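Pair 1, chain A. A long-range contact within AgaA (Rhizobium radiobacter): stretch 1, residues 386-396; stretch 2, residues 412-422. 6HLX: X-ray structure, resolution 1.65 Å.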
# COMPACT_ATOMS: atom_id res chain seq x y z
N ALA A 386 -12.26 -2.60 8.24
CA ALA A 386 -12.36 -1.19 8.66
C ALA A 386 -11.12 -0.74 9.44
O ALA A 386 -10.83 0.47 9.48
CB ALA A 386 -13.58 -1.01 9.53
N ASP A 387 -10.40 -1.68 10.09
CA ASP A 387 -9.21 -1.33 10.87
C ASP A 387 -8.03 -0.84 9.99
O ASP A 387 -6.99 -0.47 10.54
CB ASP A 387 -8.76 -2.45 11.82
CG ASP A 387 -7.73 -1.97 12.83
OD1 ASP A 387 -7.98 -0.95 13.51
OD2 ASP A 387 -6.63 -2.58 12.89
N TRP A 388 -8.22 -0.77 8.65
CA TRP A 388 -7.19 -0.15 7.80
C TRP A 388 -6.94 1.28 8.34
O TRP A 388 -5.84 1.82 8.22
CB TRP A 388 -7.64 -0.07 6.33
CG TRP A 388 -8.76 0.90 6.03
CD1 TRP A 388 -10.10 0.62 5.95
CD2 TRP A 388 -8.62 2.28 5.61
NE1 TRP A 388 -10.80 1.74 5.56
CE2 TRP A 388 -9.92 2.76 5.32
CE3 TRP A 388 -7.52 3.15 5.45
CZ2 TRP A 388 -10.14 4.08 4.84
CZ3 TRP A 388 -7.74 4.45 5.00
CH2 TRP A 388 -9.04 4.91 4.73
N LEU A 389 -7.97 1.88 8.97
CA LEU A 389 -7.87 3.22 9.55
C LEU A 389 -6.78 3.37 10.60
O LEU A 389 -6.22 4.46 10.74
CB LEU A 389 -9.24 3.64 10.12
CG LEU A 389 -10.35 3.82 9.06
CD1 LEU A 389 -11.76 3.79 9.71
CD2 LEU A 389 -10.12 5.13 8.26
N SER A 390 -6.50 2.29 11.40
CA SER A 390 -5.48 2.42 12.46
C SER A 390 -4.12 2.76 11.88
O SER A 390 -3.37 3.54 12.46
CB SER A 390 -5.36 1.13 13.27
OG SER A 390 -6.39 1.07 14.24
N ASN A 391 -3.80 2.16 10.72
CA ASN A 391 -2.53 2.39 10.06
C ASN A 391 -2.33 3.88 9.71
O ASN A 391 -1.22 4.39 9.77
CB ASN A 391 -2.44 1.49 8.83
CG ASN A 391 -1.16 1.65 8.04
OD1 ASN A 391 -0.03 1.65 8.58
ND2 ASN A 391 -1.33 1.79 6.75
N TYR A 392 -3.45 4.59 9.40
CA TYR A 392 -3.46 6.02 9.08
C TYR A 392 -3.56 6.94 10.30
O TYR A 392 -2.96 8.01 10.30
CB TYR A 392 -4.65 6.32 8.14
CG TYR A 392 -4.36 5.91 6.71
CD1 TYR A 392 -4.40 4.56 6.33
CD2 TYR A 392 -4.03 6.85 5.76
CE1 TYR A 392 -4.05 4.17 5.04
CE2 TYR A 392 -3.69 6.48 4.45
CZ TYR A 392 -3.71 5.14 4.10
OH TYR A 392 -3.31 4.78 2.84
N TYR A 393 -4.37 6.56 11.31
CA TYR A 393 -4.76 7.45 12.41
C TYR A 393 -4.22 7.16 13.80
O TYR A 393 -4.22 8.08 14.64
CB TYR A 393 -6.30 7.48 12.51
CG TYR A 393 -6.95 8.25 11.38
CD1 TYR A 393 -7.22 7.63 10.16
CD2 TYR A 393 -7.28 9.59 11.52
CE1 TYR A 393 -7.79 8.34 9.10
CE2 TYR A 393 -7.86 10.31 10.48
CZ TYR A 393 -8.10 9.68 9.26
OH TYR A 393 -8.67 10.37 8.22
N TYR A 394 -3.89 5.90 14.11
CA TYR A 394 -3.49 5.55 15.48
C TYR A 394 -2.17 6.21 15.89
O TYR A 394 -1.33 6.50 15.04
CB TYR A 394 -3.33 4.02 15.58
CG TYR A 394 -3.46 3.51 17.00
CD1 TYR A 394 -4.71 3.36 17.59
CD2 TYR A 394 -2.34 3.21 17.77
CE1 TYR A 394 -4.85 2.91 18.90
CE2 TYR A 394 -2.46 2.77 19.08
CZ TYR A 394 -3.72 2.58 19.63
OH TYR A 394 -3.87 2.12 20.92
N GLY A 395 -1.99 6.40 17.19
CA GLY A 395 -0.72 6.83 17.74
C GLY A 395 0.16 5.60 17.89
O GLY A 395 0.60 5.02 16.88
N GLY A 396 0.33 5.12 19.12
CA GLY A 396 1.13 3.92 19.37
C GLY A 396 2.62 4.17 19.46
O GLY A 396 3.07 5.33 19.56
N GLN A 412 -8.78 10.18 22.05
CA GLN A 412 -10.16 9.77 21.69
C GLN A 412 -10.16 8.88 20.46
O GLN A 412 -10.86 7.86 20.43
CB GLN A 412 -11.07 10.98 21.47
CG GLN A 412 -11.47 11.67 22.77
CD GLN A 412 -12.32 12.89 22.49
OE1 GLN A 412 -13.26 12.85 21.68
NE2 GLN A 412 -11.99 14.01 23.11
N ILE A 413 -9.35 9.23 19.44
CA ILE A 413 -9.23 8.43 18.22
C ILE A 413 -8.65 7.05 18.56
O ILE A 413 -9.19 6.05 18.11
CB ILE A 413 -8.41 9.18 17.13
CG1 ILE A 413 -9.30 10.22 16.42
CG2 ILE A 413 -7.82 8.20 16.09
CD1 ILE A 413 -8.59 11.15 15.43
N ASN A 414 -7.58 7.00 19.39
CA ASN A 414 -6.95 5.72 19.77
C ASN A 414 -7.96 4.80 20.44
O ASN A 414 -8.03 3.61 20.11
CB ASN A 414 -5.76 5.94 20.70
CG ASN A 414 -4.58 6.65 20.08
OD1 ASN A 414 -3.71 7.18 20.80
ND2 ASN A 414 -4.51 6.69 18.77
N ASP A 415 -8.73 5.35 21.39
CA ASP A 415 -9.72 4.59 22.16
C ASP A 415 -10.80 4.02 21.26
O ASP A 415 -11.14 2.84 21.39
CB ASP A 415 -10.32 5.46 23.28
CG ASP A 415 -9.33 5.75 24.38
OD1 ASP A 415 -8.30 5.04 24.47
OD2 ASP A 415 -9.60 6.66 25.20
N LEU A 416 -11.27 4.82 20.29
CA LEU A 416 -12.29 4.37 19.35
C LEU A 416 -11.73 3.29 18.43
O LEU A 416 -12.39 2.27 18.21
CB LEU A 416 -12.85 5.54 18.51
CG LEU A 416 -13.81 6.48 19.26
CD1 LEU A 416 -13.98 7.78 18.49
CD2 LEU A 416 -15.17 5.80 19.54
N LEU A 417 -10.51 3.49 17.90
CA LEU A 417 -9.94 2.43 17.03
C LEU A 417 -9.69 1.14 17.80
O LEU A 417 -9.92 0.05 17.28
CB LEU A 417 -8.66 2.92 16.35
CG LEU A 417 -8.86 4.09 15.35
CD1 LEU A 417 -7.53 4.74 14.99
CD2 LEU A 417 -9.64 3.65 14.08
N ASP A 418 -9.23 1.25 19.05
CA ASP A 418 -9.01 0.07 19.89
C ASP A 418 -10.33 -0.67 20.12
O ASP A 418 -10.39 -1.90 19.98
CB ASP A 418 -8.35 0.46 21.23
CG ASP A 418 -6.86 0.79 21.09
OD1 ASP A 418 -6.25 0.38 20.09
OD2 ASP A 418 -6.32 1.45 22.01
N LYS A 419 -11.41 0.08 20.41
CA LYS A 419 -12.73 -0.53 20.62
C LYS A 419 -13.24 -1.17 19.33
O LYS A 419 -13.78 -2.28 19.37
CB LYS A 419 -13.74 0.51 21.15
CG LYS A 419 -15.01 -0.13 21.70
CD LYS A 419 -16.00 0.90 22.23
CE LYS A 419 -17.28 0.24 22.73
NZ LYS A 419 -18.30 1.25 23.15
N GLY A 420 -13.02 -0.49 18.19
CA GLY A 420 -13.45 -0.99 16.89
C GLY A 420 -12.82 -2.32 16.54
O GLY A 420 -13.50 -3.20 16.00
N ARG A 421 -11.51 -2.48 16.84
CA ARG A 421 -10.72 -3.69 16.55
C ARG A 421 -11.05 -4.85 17.49
O ARG A 421 -10.77 -5.99 17.15
CB ARG A 421 -9.24 -3.35 16.77
CG ARG A 421 -8.31 -3.88 15.70
CD ARG A 421 -6.88 -3.47 16.07
NE ARG A 421 -6.68 -2.02 16.03
CZ ARG A 421 -6.42 -1.26 17.09
NH1 ARG A 421 -6.31 -1.81 18.30
NH2 ARG A 421 -6.24 0.05 16.95
N ALA A 422 -11.59 -4.55 18.68
CA ALA A 422 -11.90 -5.55 19.71
C ALA A 422 -13.34 -6.04 19.66
O ALA A 422 -13.68 -7.02 20.32
CB ALA A 422 -11.59 -4.96 21.09
O HOH W 1 -10.25 0.05 14.58

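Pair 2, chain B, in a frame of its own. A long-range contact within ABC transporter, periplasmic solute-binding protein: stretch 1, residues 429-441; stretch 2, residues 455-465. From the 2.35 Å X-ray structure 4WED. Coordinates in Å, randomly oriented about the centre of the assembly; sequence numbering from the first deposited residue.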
# COMPACT_ATOMS: atom_id res chain seq x y z
N PRO B 429 2.18 1.47 8.81
CA PRO B 429 3.34 0.56 8.94
C PRO B 429 3.10 -0.68 9.75
O PRO B 429 3.90 -1.62 9.67
CB PRO B 429 4.38 1.44 9.65
CG PRO B 429 3.58 2.47 10.37
CD PRO B 429 2.41 2.76 9.50
N PHE B 430 1.98 -0.73 10.48
CA PHE B 430 1.79 -1.83 11.42
C PHE B 430 1.58 -3.17 10.77
O PHE B 430 2.05 -4.18 11.32
CB PHE B 430 0.68 -1.51 12.43
CG PHE B 430 1.09 -0.48 13.46
CD1 PHE B 430 2.16 -0.73 14.33
CD2 PHE B 430 0.43 0.75 13.57
CE1 PHE B 430 2.55 0.23 15.29
CE2 PHE B 430 0.80 1.70 14.53
CZ PHE B 430 1.88 1.44 15.38
N GLY B 431 0.92 -3.20 9.61
CA GLY B 431 0.68 -4.46 8.88
C GLY B 431 1.99 -5.17 8.57
O GLY B 431 2.15 -6.34 8.84
N SER B 432 2.95 -4.42 8.02
CA SER B 432 4.23 -5.00 7.62
C SER B 432 5.14 -5.25 8.79
O SER B 432 5.81 -6.28 8.84
CB SER B 432 4.96 -4.07 6.64
OG SER B 432 4.21 -3.94 5.43
N LEU B 433 5.19 -4.30 9.72
CA LEU B 433 5.97 -4.47 10.91
C LEU B 433 5.60 -5.73 11.66
O LEU B 433 6.46 -6.52 12.03
CB LEU B 433 5.76 -3.31 11.87
CG LEU B 433 6.66 -2.12 11.59
CD1 LEU B 433 6.48 -1.07 12.68
CD2 LEU B 433 8.13 -2.53 11.48
N VAL B 434 4.31 -5.88 11.90
CA VAL B 434 3.85 -7.01 12.64
C VAL B 434 4.05 -8.28 11.83
O VAL B 434 4.63 -9.25 12.33
CB VAL B 434 2.37 -6.82 13.01
CG1 VAL B 434 1.74 -8.14 13.44
CG2 VAL B 434 2.23 -5.78 14.14
N ALA B 435 3.58 -8.28 10.58
CA ALA B 435 3.58 -9.50 9.79
C ALA B 435 4.99 -9.96 9.44
O ALA B 435 5.25 -11.17 9.39
CB ALA B 435 2.77 -9.31 8.54
N LEU B 436 5.91 -9.01 9.21
CA LEU B 436 7.22 -9.35 8.71
C LEU B 436 8.33 -9.27 9.75
O LEU B 436 9.45 -9.70 9.50
CB LEU B 436 7.60 -8.43 7.54
CG LEU B 436 6.67 -8.42 6.32
CD1 LEU B 436 7.24 -7.45 5.28
CD2 LEU B 436 6.47 -9.79 5.69
N CYS B 437 8.03 -8.69 10.90
CA CYS B 437 9.07 -8.44 11.88
C CYS B 437 8.80 -8.96 13.28
O CYS B 437 9.74 -9.20 14.01
CB CYS B 437 9.37 -6.96 11.93
SG CYS B 437 10.04 -6.32 10.38
N LEU B 438 7.55 -9.15 13.69
CA LEU B 438 7.28 -9.68 15.02
C LEU B 438 7.42 -11.22 15.02
O LEU B 438 6.67 -11.91 14.33
CB LEU B 438 5.87 -9.25 15.48
CG LEU B 438 5.40 -9.56 16.95
CD1 LEU B 438 5.98 -8.65 18.02
CD2 LEU B 438 3.89 -9.45 17.05
N SER B 439 8.38 -11.75 15.80
CA SER B 439 8.53 -13.22 15.96
C SER B 439 7.23 -13.96 16.23
O SER B 439 6.95 -14.95 15.59
CB SER B 439 9.48 -13.60 17.11
OG SER B 439 10.82 -13.51 16.70
N THR B 440 6.47 -13.49 17.22
CA THR B 440 5.31 -14.21 17.71
C THR B 440 4.17 -14.27 16.68
O THR B 440 3.40 -15.19 16.71
CB THR B 440 4.82 -13.61 19.04
OG1 THR B 440 4.59 -12.21 18.89
CG2 THR B 440 5.84 -13.82 20.13
N PHE B 441 4.10 -13.33 15.75
CA PHE B 441 3.09 -13.37 14.67
C PHE B 441 3.54 -14.30 13.55
O PHE B 441 4.54 -14.06 12.88
CB PHE B 441 2.81 -11.97 14.12
CG PHE B 441 1.67 -11.92 13.12
CD1 PHE B 441 1.89 -12.21 11.77
CD2 PHE B 441 0.36 -11.55 13.51
CE1 PHE B 441 0.86 -12.15 10.85
CE2 PHE B 441 -0.67 -11.50 12.58
CZ PHE B 441 -0.42 -11.79 11.25
N ASN B 455 15.04 -8.72 21.43
CA ASN B 455 15.34 -7.29 21.21
C ASN B 455 14.30 -6.49 20.48
O ASN B 455 14.07 -5.33 20.86
CB ASN B 455 16.67 -7.15 20.49
CG ASN B 455 17.82 -7.67 21.32
OD1 ASN B 455 18.39 -8.72 21.02
ND2 ASN B 455 18.14 -6.95 22.40
N LEU B 456 13.71 -7.06 19.44
CA LEU B 456 12.80 -6.32 18.58
C LEU B 456 11.33 -6.47 18.96
O LEU B 456 10.54 -5.51 18.90
CB LEU B 456 12.96 -6.78 17.15
CG LEU B 456 12.24 -5.95 16.09
CD1 LEU B 456 12.58 -4.48 16.20
CD2 LEU B 456 12.56 -6.46 14.68
N ASP B 457 10.94 -7.69 19.30
CA ASP B 457 9.56 -7.92 19.67
C ASP B 457 9.09 -6.90 20.70
O ASP B 457 8.11 -6.22 20.47
CB ASP B 457 9.34 -9.36 20.14
CG ASP B 457 9.30 -10.34 18.95
OD1 ASP B 457 9.41 -9.90 17.75
OD2 ASP B 457 9.17 -11.54 19.23
N PRO B 458 9.84 -6.75 21.78
CA PRO B 458 9.39 -5.80 22.79
C PRO B 458 9.11 -4.41 22.24
O PRO B 458 8.21 -3.73 22.68
CB PRO B 458 10.56 -5.77 23.77
CG PRO B 458 11.14 -7.13 23.68
CD PRO B 458 11.02 -7.50 22.23
N LEU B 459 9.88 -3.99 21.26
CA LEU B 459 9.75 -2.65 20.73
C LEU B 459 8.56 -2.60 19.81
O LEU B 459 7.81 -1.62 19.80
CB LEU B 459 11.01 -2.28 19.95
CG LEU B 459 12.31 -2.37 20.75
CD1 LEU B 459 13.49 -2.23 19.78
CD2 LEU B 459 12.32 -1.32 21.85
N ILE B 460 8.36 -3.67 19.05
CA ILE B 460 7.15 -3.73 18.20
C ILE B 460 5.87 -3.75 19.05
O ILE B 460 4.96 -2.95 18.79
CB ILE B 460 7.16 -4.90 17.19
CG1 ILE B 460 8.34 -4.76 16.22
CG2 ILE B 460 5.85 -4.95 16.40
CD1 ILE B 460 8.58 -6.00 15.37
N ASN B 461 5.85 -4.62 20.07
CA ASN B 461 4.72 -4.70 21.03
C ASN B 461 4.39 -3.38 21.70
O ASN B 461 3.22 -3.01 21.88
CB ASN B 461 5.02 -5.76 22.10
CG ASN B 461 4.97 -7.19 21.56
OD1 ASN B 461 4.21 -7.52 20.62
ND2 ASN B 461 5.77 -8.06 22.16
N ALA B 462 5.42 -2.65 22.09
CA ALA B 462 5.23 -1.36 22.74
C ALA B 462 4.62 -0.40 21.72
O ALA B 462 3.67 0.32 22.02
CB ALA B 462 6.54 -0.83 23.29
N ALA B 463 5.14 -0.41 20.51
CA ALA B 463 4.56 0.44 19.46
C ALA B 463 3.09 0.11 19.14
O ALA B 463 2.28 1.02 18.90
CB ALA B 463 5.39 0.34 18.22
N THR B 464 2.75 -1.18 19.11
CA THR B 464 1.38 -1.58 18.86
C THR B 464 0.48 -1.23 20.04
O THR B 464 -0.73 -1.02 19.88
CB THR B 464 1.23 -3.08 18.46
OG1 THR B 464 1.75 -3.93 19.47
CG2 THR B 464 1.98 -3.33 17.13
N ALA B 465 1.09 -1.11 21.21
CA ALA B 465 0.32 -0.70 22.40
C ALA B 465 0.13 0.82 22.48
O ALA B 465 -0.73 1.28 23.21
CB ALA B 465 0.97 -1.24 23.68
O HOH W 2 11.46 -9.90 15.91

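The sharpest difference lies where the first helix begins. In pair 1 this end is charged. Arg A421 NE forms a salt bridge with Asp A387 OD1 at 3.0 Å, though as a hydrogen bond it is weak. Arg A421 NH2 donates to Ser A390 OG at 2.9 Å, and that bond is nearly straight. In pair 2 the matching residues are Thr B464, Phe B430 and Val B434, and the contact is largely apolar. Phe B430 CD1 lies 3.8 Å from Thr B464 CG2, and Val B434 CG2 lies 3.9 Å from the same methyl. The Thr B464 hydroxyl turns to its own helix, with OG1 donating to Asn B461 O at 3.0 Å.

The backbone frame is shared. In each pair two helices run roughly antiparallel, at 159° in pair 1 and 149° in pair 2. Their axes approach to 10.2 and 10.7 Å. Fourteen central residues superpose at 0.6 Å, and the buried areas are nearly equal, 497 and 502 Å².

The middle is filled in the same way. Leu A417 matches Ile B460, and both point toward the other stretch. Leu A417 CD1 packs 3.9 Å from Tyr A393 CB. Ile B460 CD1 packs 3.7 Å from Cys B437 CB, at the matching position. Ile A413 and Leu B456 also match and extend this apolar layer.

Tyr A394 and Leu B438 match as the first residues to leave helical angles. Each CA-to-CB bond points sideways, but the side-chain end comes nearer the second helix. The tyrosine is long enough to add a polar link: Tyr A394 OH donates to Asp A418 OD2 at 2.8 Å. Leu B438 has no polar group in its side chain. Leu B438 CD1 lies 4.0 Å from Ile B460 CB, much as Tyr A394 CD1 lies 4.1 Å from Leu A417 CD1. Leu B438 CD1 also lies 3.3 Å from OD1 of Asn B461, the match of Asp A418.

Next comes the chain just after the first helix. Asn A414 and Asp B457 fall together closely, side chains included. Asp B457 OD1 accepts a hydrogen bond from Ser B439 N at 2.9 Å, tying the chain after the first helix to the second helix. Gly A395 takes the place of Ser B439 and lies against Asn A414, as Ser B439 does against Asp B457.

Each pair has one bridging water, at different places. Water 1 donates to Asp A387 OD1 and Leu A417 O, both at 2.7 Å. Water 2 donates to Cys B437 O at 2.7 Å and Asp B457 OD1 at 2.8 Å.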